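Local coordinates for phosphoribosylaminoimidazole carboxylase (PDB 4JA0), which probably catalyses two steps of purine biosynthesis, the carboxylation of aminoimidazole ribonucleotide and the synthesis of SAICAR, with two domains of one polypeptide, at residues C94-I99 with V206-I211; V102-A107 with K128-F133; K170-I175 with I195-D200; R186-I191 with W216-S221. All coordinates share one frame; numbering follows the deposited sequence.

Contact 1 of 4, residues C94-I99 with V206-I211; sequences CEMIPI and VLADVI
Cys94 and Met96 meet Val206 and Ala208 over the middle strand of an antiparallel sheet in the SAICAR synthetase domain: strands 94-96 and 205-207 each pair with strand 188-200, which lies between them. The backbone spacing is evidence for this second-neighbour relation, since the nearest CA atoms, those of Met96 and Ala208, are 7.7 Å apart, too far for direct strand pairing. Side chains must therefore span the gap. Gly198 of the middle strand has none, and Cys94 SG sits 4.0 Å from Gly198 CA. With its sulfur between the backbone N and the carbonyl carbon (chi1 61°), Cys94 brings SG to 3.5 Å from Val206 CG2. The same sulfur lies 3.9 Å from Ala208 CB. Met96 reaches that methyl from another direction, its SD also 3.9 Å from Ala208 CB. A bend at chi3 (-68°) then turns CE on toward the start of Asp209, where it comes within 4.3 Å of Asp209 N. The contact is apolar and small, 154 Å² in all. On the flanks, Leu207 packs on Phe68 and Leu71 of helix 57-74, while Ile97 rests against Tyr155 of strand 154-155 and Val199 of strand 188-200.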
loop_
_atom_site.group_PDB
_atom_site.type_symbol
_atom_site.label_atom_id
_atom_site.label_comp_id
_atom_site.label_asym_id
_atom_site.label_seq_id
_atom_site.Cartn_x
_atom_site.Cartn_y
_atom_site.Cartn_z
ATOM N N CYS A 94 40.819 42.466 -2.329
ATOM C CA CYS A 94 40.579 41.657 -1.129
ATOM C C CYS A 94 41.833 41.401 -0.276
ATOM O O CYS A 94 42.949 41.392 -0.802
ATOM C CB CYS A 94 39.901 40.342 -1.517
ATOM S SG CYS A 94 40.844 39.292 -2.604
ATOM N N GLU A 95 41.652 41.184 1.030
ATOM C CA GLU A 95 42.804 40.947 1.915
ATOM C C GLU A 95 43.245 39.494 1.920
ATOM O O GLU A 95 42.484 38.594 2.273
ATOM C CB GLU A 95 42.524 41.401 3.358
ATOM C CG GLU A 95 42.208 42.884 3.505
ATOM C CD GLU A 95 42.133 43.340 4.955
ATOM O OE1 GLU A 95 42.165 42.479 5.864
ATOM O OE2 GLU A 95 42.024 44.565 5.183
ATOM N N MET A 96 44.503 39.276 1.580
ATOM C CA MET A 96 44.990 37.926 1.377
ATOM C C MET A 96 45.201 37.153 2.679
ATOM O O MET A 96 45.644 37.712 3.690
ATOM C CB MET A 96 46.298 37.956 0.582
ATOM C CG MET A 96 46.189 38.669 -0.734
ATOM S SD MET A 96 45.077 37.827 -1.881
ATOM C CE MET A 96 45.986 36.323 -2.249
ATOM N N ILE A 97 44.846 35.870 2.640
ATOM C CA ILE A 97 45.205 34.956 3.703
ATOM C C ILE A 97 46.621 34.507 3.372
ATOM O O ILE A 97 46.874 33.995 2.286
ATOM C CB ILE A 97 44.301 33.681 3.753
ATOM C CG1 ILE A 97 42.828 33.991 3.448
ATOM C CG2 ILE A 97 44.454 32.958 5.085
ATOM C CD1 ILE A 97 42.243 35.046 4.292
ATOM N N PRO A 98 47.552 34.698 4.309
ATOM C CA PRO A 98 48.961 34.355 4.085
ATOM C C PRO A 98 49.230 32.850 4.151
ATOM O O PRO A 98 50.136 32.423 4.870
ATOM C CB PRO A 98 49.669 35.060 5.243
ATOM C CG PRO A 98 48.660 35.108 6.328
ATOM C CD PRO A 98 47.324 35.269 5.650
ATOM N N ILE A 99 48.443 32.063 3.432
ATOM C CA ILE A 99 48.668 30.630 3.324
ATOM C C ILE A 99 48.797 30.260 1.862
ATOM O O ILE A 99 48.005 30.707 1.028
ATOM C CB ILE A 99 47.498 29.810 3.884
ATOM C CG1 ILE A 99 47.169 30.258 5.307
ATOM C CG2 ILE A 99 47.801 28.309 3.808
ATOM C CD1 ILE A 99 48.275 29.958 6.305
ATOM N N VAL A 206 37.659 34.492 -1.760
ATOM C CA VAL A 206 37.806 34.352 -3.200
ATOM C C VAL A 206 39.180 33.773 -3.553
ATOM O O VAL A 206 40.158 33.997 -2.831
ATOM C CB VAL A 206 37.560 35.708 -3.937
ATOM C CG1 VAL A 206 36.141 36.228 -3.676
ATOM C CG2 VAL A 206 38.561 36.733 -3.496
ATOM N N LEU A 207 39.238 32.991 -4.631
ATOM C CA LEU A 207 40.515 32.509 -5.170
ATOM C C LEU A 207 41.177 33.707 -5.823
ATOM O O LEU A 207 40.607 34.304 -6.743
ATOM C CB LEU A 207 40.277 31.404 -6.191
ATOM C CG LEU A 207 41.520 30.934 -6.920
ATOM C CD1 LEU A 207 42.422 30.166 -5.988
ATOM C CD2 LEU A 207 41.126 30.081 -8.108
ATOM N N ALA A 208 42.377 34.063 -5.382
ATOM C CA ALA A 208 42.778 35.440 -5.608
ATOM C C ALA A 208 44.182 35.752 -6.094
ATOM O O ALA A 208 44.476 36.915 -6.403
ATOM C CB ALA A 208 42.500 36.225 -4.349
ATOM N N ASP A 209 45.057 34.764 -6.172
ATOM C CA ASP A 209 46.432 35.098 -6.550
ATOM C C ASP A 209 46.622 35.071 -8.062
ATOM O O ASP A 209 46.049 35.872 -8.796
ATOM C CB ASP A 209 47.446 34.187 -5.832
ATOM C CG ASP A 209 48.892 34.673 -5.985
ATOM O OD1 ASP A 209 49.827 33.872 -5.740
ATOM O OD2 ASP A 209 49.086 35.855 -6.354
ATOM N N VAL A 210 47.462 34.145 -8.498
ATOM C CA VAL A 210 47.873 34.007 -9.870
ATOM C C VAL A 210 48.140 32.523 -10.054
ATOM O O VAL A 210 48.827 31.910 -9.245
ATOM C CB VAL A 210 49.143 34.807 -10.122
ATOM C CG1 VAL A 210 49.954 34.172 -11.221
ATOM C CG2 VAL A 210 48.794 36.243 -10.456
ATOM N N ILE A 211 47.583 31.923 -11.093
ATOM C CA ILE A 211 47.932 30.547 -11.379
ATOM C C ILE A 211 48.584 30.535 -12.756
ATOM O O ILE A 211 47.905 30.730 -13.763
ATOM C CB ILE A 211 46.696 29.604 -11.313
ATOM C CG1 ILE A 211 45.890 29.858 -10.035
ATOM C CG2 ILE A 211 47.117 28.145 -11.388
ATOM C CD1 ILE A 211 44.625 29.025 -9.923
#

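Contact 2 of 4, residues V102-A107 with K128-F133; sequences VTRRLA and KQETFF. With SO4 (sulfate ion), chain J.
Arg104 leaves its strand with CG anti to the carbonyl carbon (chi1 -45°) and runs extended from CG to NE, which carries the guanidinium to Glu130 on the neighbouring strand. Strands 100-104 and 123-132 form an antiparallel pair in the SAICAR synthetase domain, the axes of 102-104 and 128-132 approaching to 4.7 Å. Val102 with Glu130 and Arg104 with Lys128 are hydrogen-bonded pairs, and Thr103 with Gln129 is the non-hydrogen-bonded pair between them. Across one face, Arg104 grips Glu130 side-on in a salt bridge: NE lies 2.9 Å and NH2 3.0 Å from the same oxygen, Glu130 OE1. The planes are 83° apart; NE meets OE1 from above the carboxylate plane, NH2 nearly along its C-O axis. Val102 CG1 lies over the guanidinium centre, 4.0 Å above its plane, and Val102 CG2 reaches Phe132 CD1 at 3.8 Å. An alanine in place of Arg104 would probably leave the Glu130 carboxylate without this charge partner and free to turn. Lys128 points its amine elsewhere, to a salt bridge with Glu146 of a neighbouring subunit. A sulfate ion, also bound by Ser110 N, accepts a hydrogen bond from Arg104 NH1, which lies 3.3 Å from its O2.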
loop_
_atom_site.group_PDB
_atom_site.type_symbol
_atom_site.label_atom_id
_atom_site.label_comp_id
_atom_site.label_asym_id
_atom_site.label_seq_id
_atom_site.Cartn_x
_atom_site.Cartn_y
_atom_site.Cartn_z
ATOM N N VAL A 102 48.385 24.003 -1.224
ATOM C CA VAL A 102 49.066 23.125 -2.172
ATOM C C VAL A 102 48.332 21.792 -2.318
ATOM O O VAL A 102 47.858 21.232 -1.333
ATOM C CB VAL A 102 50.539 22.860 -1.737
ATOM C CG1 VAL A 102 51.178 21.839 -2.639
ATOM C CG2 VAL A 102 51.331 24.126 -1.745
ATOM N N THR A 103 48.179 21.319 -3.549
ATOM C CA THR A 103 47.544 20.017 -3.820
ATOM C C THR A 103 48.474 19.150 -4.648
ATOM O O THR A 103 49.081 19.642 -5.593
ATOM C CB THR A 103 46.192 20.151 -4.584
ATOM O OG1 THR A 103 45.387 21.155 -3.964
ATOM C CG2 THR A 103 45.424 18.874 -4.511
ATOM N N ARG A 104 48.557 17.867 -4.306
ATOM C CA ARG A 104 49.380 16.908 -5.037
ATOM C C ARG A 104 48.585 15.696 -5.450
ATOM O O ARG A 104 47.773 15.204 -4.681
ATOM C CB ARG A 104 50.512 16.407 -4.149
ATOM C CG ARG A 104 51.207 17.492 -3.397
ATOM C CD ARG A 104 52.252 16.907 -2.490
ATOM N NE ARG A 104 52.771 17.917 -1.575
ATOM C CZ ARG A 104 53.765 18.743 -1.876
ATOM N NH1 ARG A 104 54.360 18.675 -3.070
ATOM N NH2 ARG A 104 54.166 19.633 -0.983
ATOM N N ARG A 105 48.858 15.174 -6.638
ATOM C CA ARG A 105 48.272 13.904 -7.050
ATOM C C ARG A 105 49.331 12.818 -6.900
ATOM O O ARG A 105 49.021 11.681 -6.557
ATOM C CB ARG A 105 47.748 13.996 -8.500
ATOM C CG ARG A 105 47.327 12.670 -9.130
ATOM C CD ARG A 105 46.142 12.037 -8.413
ATOM N NE ARG A 105 44.874 12.656 -8.779
ATOM C CZ ARG A 105 43.715 12.377 -8.187
ATOM N NH1 ARG A 105 43.678 11.496 -7.197
ATOM N NH2 ARG A 105 42.595 12.985 -8.574
ATOM N N LEU A 106 50.587 13.202 -7.108
ATOM C CA LEU A 106 51.720 12.292 -7.047
ATOM C C LEU A 106 52.680 12.784 -6.002
ATOM O O LEU A 106 52.656 13.962 -5.648
ATOM C CB LEU A 106 52.476 12.310 -8.372
ATOM C CG LEU A 106 51.890 11.672 -9.613
ATOM C CD1 LEU A 106 52.840 11.863 -10.735
ATOM C CD2 LEU A 106 51.731 10.196 -9.352
ATOM N N ALA A 107 53.544 11.899 -5.519
ATOM C CA ALA A 107 54.641 12.323 -4.649
ATOM C C ALA A 107 55.843 12.789 -5.487
ATOM O O ALA A 107 56.426 12.020 -6.272
ATOM C CB ALA A 107 55.044 11.200 -3.708
ATOM N N LYS A 128 46.305 14.838 -2.098
ATOM C CA LYS A 128 46.877 15.349 -0.864
ATOM C C LYS A 128 46.759 16.860 -0.879
ATOM O O LYS A 128 47.029 17.500 -1.909
ATOM C CB LYS A 128 48.351 14.978 -0.798
ATOM C CG LYS A 128 49.010 15.093 0.573
ATOM C CD LYS A 128 48.833 13.832 1.374
ATOM C CE LYS A 128 49.452 13.976 2.741
ATOM N NZ LYS A 128 49.292 12.713 3.502
ATOM N N GLN A 129 46.360 17.444 0.244
ATOM C CA GLN A 129 46.290 18.892 0.312
ATOM C C GLN A 129 46.975 19.406 1.582
ATOM O O GLN A 129 46.654 18.974 2.684
ATOM C CB GLN A 129 44.836 19.377 0.086
ATOM C CG GLN A 129 44.229 20.354 1.073
ATOM C CD GLN A 129 44.903 21.715 1.138
ATOM O OE1 GLN A 129 45.920 21.972 0.495
ATOM N NE2 GLN A 129 44.342 22.591 1.944
ATOM N N GLU A 130 47.964 20.283 1.391
ATOM C CA GLU A 130 48.805 20.805 2.468
ATOM C C GLU A 130 48.828 22.323 2.517
ATOM O O GLU A 130 48.544 23.008 1.533
ATOM C CB GLU A 130 50.234 20.284 2.321
ATOM C CG GLU A 130 50.274 18.782 2.340
ATOM C CD GLU A 130 51.634 18.191 2.067
ATOM O OE1 GLU A 130 52.353 18.709 1.182
ATOM O OE2 GLU A 130 51.968 17.194 2.750
ATOM N N THR A 131 49.179 22.851 3.678
ATOM C CA THR A 131 49.177 24.292 3.858
ATOM C C THR A 131 50.528 24.803 4.307
ATOM O O THR A 131 51.268 24.120 5.020
ATOM C CB THR A 131 48.067 24.753 4.836
ATOM O OG1 THR A 131 47.957 23.820 5.920
ATOM C CG2 THR A 131 46.774 24.745 4.131
ATOM N N PHE A 132 50.841 26.007 3.844
ATOM C CA PHE A 132 52.107 26.638 4.136
ATOM C C PHE A 132 51.928 28.096 4.476
ATOM O O PHE A 132 51.163 28.812 3.832
ATOM C CB PHE A 132 53.055 26.471 2.962
ATOM C CG PHE A 132 53.426 25.052 2.708
ATOM C CD1 PHE A 132 52.714 24.278 1.800
ATOM C CD2 PHE A 132 54.474 24.473 3.392
ATOM C CE1 PHE A 132 53.051 22.944 1.571
ATOM C CE2 PHE A 132 54.810 23.147 3.167
ATOM C CZ PHE A 132 54.098 22.383 2.252
ATOM N N PHE A 133 52.672 28.518 5.490
ATOM C CA PHE A 133 52.670 29.878 5.973
ATOM C C PHE A 133 53.789 30.647 5.284
ATOM O O PHE A 133 54.561 30.072 4.524
ATOM C CB PHE A 133 52.870 29.891 7.484
ATOM C CG PHE A 133 52.719 31.248 8.092
ATOM C CD1 PHE A 133 51.525 31.950 7.946
ATOM C CD2 PHE A 133 53.764 31.832 8.786
ATOM C CE1 PHE A 133 51.378 33.208 8.494
ATOM C CE2 PHE A 133 53.628 33.088 9.329
ATOM C CZ PHE A 133 52.432 33.781 9.183
HETATM S S SO4 J . 57.226 21.316 -3.395
HETATM O O1 SO4 J . 58.508 21.835 -3.866
HETATM O O2 SO4 J . 57.396 19.877 -3.238
HETATM O O3 SO4 J . 56.871 21.935 -2.115
HETATM O O4 SO4 J . 56.156 21.570 -4.365
#

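Contact 3 of 4, residues K170-I175 with I195-D200; sequences KATILI and IEFGVD
Thr172, on helix 162-183, touches Ile195 and Phe197 of strand 188-200, in the buried layer where this helix packs against the antiparallel sheet of the SAICAR synthetase domain. Its side chain can be followed outward. CB comes first, 3.9 Å from Ile195 CD1. From CB the two branches part. The side chains of Thr172 and Ile195 slide past each other in opposite directions, with Thr172 CG2 3.7 Å from Ile195 CD1. The hydroxyl is anti to the carbonyl carbon (chi1 -55°), beside the backbone N, and meets both strand residues. OG1 is 3.6 Å from Ile195 CD1, and it approaches Phe197 CE1 at 3.4 Å, near the ring plane and so at its edge. The oxygen is not left without a polar partner in this apolar setting, because it hydrogen-bonds to Met168 O one turn back along its own helix. A valine here, with no hydroxyl, would probably leave Met168 O without this partner and the Phe197 edge without its polar neighbour.

From the preceding helix position Ala171 CB approaches the ring obliquely, 3.8 Å from Phe197 CZ. The ring is further fixed by an edge-to-face stack on Trp101 of strand 100-104. Glu196, between the two hydrophobic residues, points away from the helix. Ile195 also packs against Leu207 of strand 205-207, a residue that Ile175 touches as well. One turn beyond Ala171, Ile175 crosses Ile195 obliquely, with Ile175 CD1 3.8 Å from Ile195 CD1.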
loop_
_atom_site.group_PDB
_atom_site.type_symbol
_atom_site.label_atom_id
_atom_site.label_comp_id
_atom_site.label_asym_id
_atom_site.label_seq_id
_atom_site.Cartn_x
_atom_site.Cartn_y
_atom_site.Cartn_z
ATOM N N LYS A 170 38.544 22.229 0.682
ATOM C CA LYS A 170 37.673 21.641 -0.317
ATOM C C LYS A 170 37.813 22.358 -1.655
ATOM O O LYS A 170 37.858 21.712 -2.707
ATOM C CB LYS A 170 36.222 21.623 0.166
ATOM C CG LYS A 170 35.931 20.596 1.286
ATOM C CD LYS A 170 34.456 20.519 1.559
ATOM C CE LYS A 170 34.008 21.737 2.312
ATOM N NZ LYS A 170 32.526 21.905 2.356
ATOM N N ALA A 171 37.946 23.679 -1.615
ATOM C CA ALA A 171 38.084 24.451 -2.845
ATOM C C ALA A 171 39.393 24.172 -3.561
ATOM O O ALA A 171 39.424 24.046 -4.782
ATOM C CB ALA A 171 37.970 25.942 -2.556
ATOM N N THR A 172 40.467 24.052 -2.796
ATOM C CA THR A 172 41.782 23.814 -3.371
ATOM C C THR A 172 41.801 22.462 -4.078
ATOM O O THR A 172 42.267 22.356 -5.212
ATOM C CB THR A 172 42.898 23.882 -2.286
ATOM O OG1 THR A 172 42.834 25.138 -1.597
ATOM C CG2 THR A 172 44.292 23.711 -2.891
ATOM N N ILE A 173 41.280 21.434 -3.427
ATOM C CA ILE A 173 41.235 20.125 -4.055
ATOM C C ILE A 173 40.408 20.182 -5.328
ATOM O O ILE A 173 40.790 19.602 -6.346
ATOM C CB ILE A 173 40.647 19.068 -3.124
ATOM C CG1 ILE A 173 41.501 18.965 -1.864
ATOM C CG2 ILE A 173 40.559 17.735 -3.826
ATOM C CD1 ILE A 173 40.910 18.068 -0.799
ATOM N N LEU A 174 39.297 20.912 -5.279
ATOM C CA LEU A 174 38.378 21.022 -6.420
ATOM C C LEU A 174 39.002 21.687 -7.645
ATOM O O LEU A 174 38.861 21.196 -8.759
ATOM C CB LEU A 174 37.128 21.793 -5.987
ATOM C CG LEU A 174 35.991 21.926 -6.988
ATOM C CD1 LEU A 174 35.766 20.591 -7.632
ATOM C CD2 LEU A 174 34.741 22.353 -6.265
ATOM N N ILE A 175 39.722 22.781 -7.414
ATOM C CA ILE A 175 40.401 23.530 -8.469
ATOM C C ILE A 175 41.481 22.683 -9.118
ATOM O O ILE A 175 41.649 22.695 -10.340
ATOM C CB ILE A 175 41.016 24.819 -7.903
ATOM C CG1 ILE A 175 39.911 25.829 -7.626
ATOM C CG2 ILE A 175 42.082 25.402 -8.835
ATOM C CD1 ILE A 175 40.350 26.931 -6.696
ATOM N N ILE A 195 47.843 27.605 -4.800
ATOM C CA ILE A 195 46.980 28.749 -5.018
ATOM C C ILE A 195 46.946 29.525 -3.725
ATOM O O ILE A 195 47.432 29.039 -2.711
ATOM C CB ILE A 195 45.552 28.334 -5.412
ATOM C CG1 ILE A 195 44.980 27.384 -4.365
ATOM C CG2 ILE A 195 45.535 27.679 -6.759
ATOM C CD1 ILE A 195 43.559 26.923 -4.673
ATOM N N GLU A 196 46.355 30.715 -3.761
ATOM C CA GLU A 196 46.210 31.550 -2.577
ATOM C C GLU A 196 44.820 32.189 -2.536
ATOM O O GLU A 196 44.242 32.467 -3.574
ATOM C CB GLU A 196 47.314 32.610 -2.550
ATOM C CG GLU A 196 48.706 32.046 -2.219
ATOM C CD GLU A 196 49.848 33.057 -2.411
ATOM O OE1 GLU A 196 49.589 34.282 -2.384
ATOM O OE2 GLU A 196 51.010 32.619 -2.603
ATOM N N PHE A 197 44.287 32.423 -1.340
ATOM C CA PHE A 197 42.948 33.000 -1.181
ATOM C C PHE A 197 42.997 34.373 -0.509
ATOM O O PHE A 197 43.972 34.719 0.167
ATOM C CB PHE A 197 42.054 32.098 -0.324
ATOM C CG PHE A 197 41.655 30.794 -0.979
ATOM C CD1 PHE A 197 42.334 29.610 -0.680
ATOM C CD2 PHE A 197 40.562 30.738 -1.841
ATOM C CE1 PHE A 197 41.947 28.409 -1.265
ATOM C CE2 PHE A 197 40.180 29.550 -2.416
ATOM C CZ PHE A 197 40.863 28.385 -2.132
ATOM N N GLY A 198 41.933 35.150 -0.694
ATOM C CA GLY A 198 41.793 36.433 -0.024
ATOM C C GLY A 198 40.345 36.598 0.402
ATOM O O GLY A 198 39.491 35.827 -0.034
ATOM N N VAL A 199 40.060 37.591 1.242
ATOM C CA VAL A 199 38.689 37.858 1.690
ATOM C C VAL A 199 38.258 39.212 1.126
ATOM O O VAL A 199 38.947 40.228 1.330
ATOM C CB VAL A 199 38.567 37.848 3.244
ATOM C CG1 VAL A 199 37.139 38.125 3.673
ATOM C CG2 VAL A 199 39.059 36.529 3.812
ATOM N N ASP A 200 37.135 39.226 0.406
ATOM C CA ASP A 200 36.669 40.449 -0.255
ATOM C C ASP A 200 36.031 41.387 0.743
ATOM O O ASP A 200 35.959 41.063 1.931
ATOM C CB ASP A 200 35.742 40.158 -1.456
ATOM C CG ASP A 200 34.343 39.653 -1.056
ATOM O OD1 ASP A 200 33.995 39.590 0.150
ATOM O OD2 ASP A 200 33.571 39.307 -1.982
#

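Contact 4 of 4, residues R186-I191 with W216-S221; sequences RDCALI and WRLWPS
The indole of Trp219 carries Ile191 on one face: Ile191 CG1 stands 3.7 Å from the centroid of the six-membered ring and only 13° off its normal, the geometry of a CH-pi contact. The neighbouring methyl extends the cover toward the ring fusion, with Ile191 CD1 3.5 Å from Trp219 CD2. The second indole, that of Trp216, is covered differently. Leu218 CG lies above one of its faces but offset toward the rim, and Leu190 comes at about a right angle to the tryptophan side chain, its CD1 3.9 Å from Trp216 CB. Trp183 of helix 162-183 adds an edge-to-face stack to the same indole.

The strands that carry these groups, 188-200 and 216-220, pair antiparallel within the SAICAR synthetase sheet; the directions of 188-191 and 216-220 are 154° apart. Ala189 and Trp219 form a hydrogen-bonded pair, with Trp219 N 2.8 Å from Ala189 O and the reverse bond also made. Next along, Ile191 N bonds to Arg217 O at 2.9 Å. On the face bearing Cys188, Leu190 and Leu218, Cys188 CB packs on Leu218 CD2, and Trp253 and Val254 of helix 241-257 lie against this group.

Asp187, with positive phi, is the C-prime residue of the Schellman motif that ends the preceding helix. Its carbonyl takes the Ser221 N-H, with Asp187 O 2.8 Å from Ser221 N. At the far end Ile191 crosses Arg217 obliquely, its CG2 3.8 Å from Arg217 CD, and the Arg217 guanidinium turns to Asp192 in a salt bridge and to Gln231 in a hydrogen bond.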
loop_
_atom_site.group_PDB
_atom_site.type_symbol
_atom_site.label_atom_id
_atom_site.label_comp_id
_atom_site.label_asym_id
_atom_site.label_seq_id
_atom_site.Cartn_x
_atom_site.Cartn_y
_atom_site.Cartn_z
ATOM N N ARG A 186 44.991 17.714 -23.456
ATOM C CA ARG A 186 46.189 17.879 -24.247
ATOM C C ARG A 186 47.274 16.907 -23.754
ATOM O O ARG A 186 48.463 17.162 -23.906
ATOM C CB ARG A 186 46.655 19.335 -24.200
ATOM N N ASP A 187 46.853 15.812 -23.134
ATOM C CA ASP A 187 47.772 14.755 -22.716
ATOM C C ASP A 187 48.821 15.196 -21.680
ATOM O O ASP A 187 49.927 14.650 -21.621
ATOM C CB ASP A 187 48.438 14.115 -23.937
ATOM C CG ASP A 187 49.021 12.743 -23.635
ATOM O OD1 ASP A 187 48.633 12.136 -22.613
ATOM O OD2 ASP A 187 49.877 12.276 -24.419
ATOM N N CYS A 188 48.470 16.168 -20.847
ATOM C CA CYS A 188 49.377 16.578 -19.776
ATOM C C CYS A 188 48.860 16.212 -18.392
ATOM O O CYS A 188 47.708 16.486 -18.044
ATOM C CB CYS A 188 49.653 18.077 -19.825
ATOM S SG CYS A 188 50.461 18.606 -21.312
ATOM N N ALA A 189 49.738 15.605 -17.603
ATOM C CA ALA A 189 49.433 15.285 -16.221
ATOM C C ALA A 189 49.714 16.483 -15.339
ATOM O O ALA A 189 50.842 16.944 -15.262
ATOM C CB ALA A 189 50.244 14.098 -15.773
ATOM N N LEU A 190 48.679 17.002 -14.690
ATOM C CA LEU A 190 48.867 18.032 -13.683
ATOM C C LEU A 190 49.252 17.280 -12.430
ATOM O O LEU A 190 48.518 16.391 -11.979
ATOM C CB LEU A 190 47.594 18.848 -13.481
ATOM C CG LEU A 190 47.694 20.019 -12.500
ATOM C CD1 LEU A 190 48.723 21.033 -12.984
ATOM C CD2 LEU A 190 46.330 20.697 -12.275
ATOM N N ILE A 191 50.405 17.637 -11.871
ATOM C CA ILE A 191 51.028 16.849 -10.807
ATOM C C ILE A 191 50.803 17.479 -9.461
ATOM O O ILE A 191 50.492 16.793 -8.498
ATOM C CB ILE A 191 52.556 16.612 -11.078
ATOM C CG1 ILE A 191 52.780 15.255 -11.727
ATOM C CG2 ILE A 191 53.334 16.533 -9.805
ATOM C CD1 ILE A 191 52.262 15.148 -13.084
ATOM N N TRP A 216 52.453 25.598 -10.752
ATOM C CA TRP A 216 52.193 24.173 -10.875
ATOM C C TRP A 216 53.340 23.313 -11.374
ATOM O O TRP A 216 54.422 23.797 -11.694
ATOM C CB TRP A 216 50.941 23.933 -11.732
ATOM C CG TRP A 216 51.021 24.406 -13.169
ATOM C CD1 TRP A 216 52.108 24.378 -13.988
ATOM C CD2 TRP A 216 49.952 24.965 -13.943
ATOM N NE1 TRP A 216 51.788 24.882 -15.222
ATOM C CE2 TRP A 216 50.472 25.256 -15.223
ATOM C CE3 TRP A 216 48.602 25.240 -13.682
ATOM C CZ2 TRP A 216 49.692 25.814 -16.239
ATOM C CZ3 TRP A 216 47.826 25.790 -14.693
ATOM C CH2 TRP A 216 48.372 26.072 -15.955
ATOM N N ARG A 217 53.077 22.018 -11.444
ATOM C CA ARG A 217 54.040 21.062 -11.951
ATOM C C ARG A 217 53.356 20.258 -13.060
ATOM O O ARG A 217 52.378 19.554 -12.817
ATOM C CB ARG A 217 54.509 20.182 -10.800
ATOM C CG ARG A 217 55.756 19.387 -11.062
ATOM C CD ARG A 217 56.339 18.917 -9.745
ATOM N NE ARG A 217 57.255 19.893 -9.157
ATOM C CZ ARG A 217 57.454 20.060 -7.847
ATOM N NH1 ARG A 217 56.777 19.345 -6.953
ATOM N NH2 ARG A 217 58.323 20.971 -7.421
ATOM N N LEU A 218 53.841 20.397 -14.289
ATOM C CA LEU A 218 53.160 19.811 -15.438
ATOM C C LEU A 218 53.976 18.752 -16.137
ATOM O O LEU A 218 55.081 19.031 -16.582
ATOM C CB LEU A 218 52.840 20.904 -16.464
ATOM C CG LEU A 218 51.368 21.204 -16.731
ATOM C CD1 LEU A 218 51.219 22.204 -17.854
ATOM C CD2 LEU A 218 50.680 19.920 -17.098
ATOM N N TRP A 219 53.426 17.550 -16.291
ATOM C CA TRP A 219 54.126 16.539 -17.083
ATOM C C TRP A 219 53.342 16.110 -18.332
ATOM O O TRP A 219 52.258 15.541 -18.238
ATOM C CB TRP A 219 54.416 15.304 -16.228
ATOM C CG TRP A 219 55.282 15.569 -15.026
ATOM C CD1 TRP A 219 55.927 16.733 -14.712
ATOM C CD2 TRP A 219 55.603 14.639 -13.984
ATOM N NE1 TRP A 219 56.622 16.585 -13.536
ATOM C CE2 TRP A 219 56.443 15.309 -13.069
ATOM C CE3 TRP A 219 55.258 13.305 -13.734
ATOM C CZ2 TRP A 219 56.934 14.692 -11.914
ATOM C CZ3 TRP A 219 55.755 12.690 -12.602
ATOM C CH2 TRP A 219 56.587 13.382 -11.705
ATOM N N PRO A 220 53.921 16.345 -19.517
ATOM C CA PRO A 220 53.320 15.788 -20.732
ATOM C C PRO A 220 53.501 14.286 -20.757
ATOM O O PRO A 220 54.581 13.797 -20.396
ATOM C CB PRO A 220 54.135 16.433 -21.856
ATOM C CG PRO A 220 54.616 17.725 -21.266
ATOM C CD PRO A 220 54.899 17.405 -19.817
ATOM N N SER A 221 52.441 13.572 -21.142
ATOM C CA SER A 221 52.447 12.108 -21.215
ATOM C C SER A 221 52.737 11.473 -19.867
ATOM O O SER A 221 53.079 10.291 -19.800
ATOM C CB SER A 221 53.439 11.594 -22.270
ATOM O OG SER A 221 53.006 11.924 -23.582
#

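All four contacts involve one antiparallel sheet of the SAICAR synthetase domain, tied together by strand 188-200, contact 3 by packing a helix on it. Contacts 1 and 3 lie closest, about 8 Å between centres, joined by backbone pairing of Glu95 with Val199 and Val206 with Gly198. Contact 2 is about 13 Å from contact 3, between centres, and reaches contact 4 where Arg105 N lies 3.0 Å from Ile191 O and Leu106 packs on Trp219. Contacts 1 and 4 are farthest apart, about 24 Å between centres, yet Ile211 touches Trp216. Sulfate ions, probably from the crystallisation liquor, lie near contacts 1, 2 and 4, one ion about 3 Å from the Arg217 side chain, and may mark anion-binding pockets.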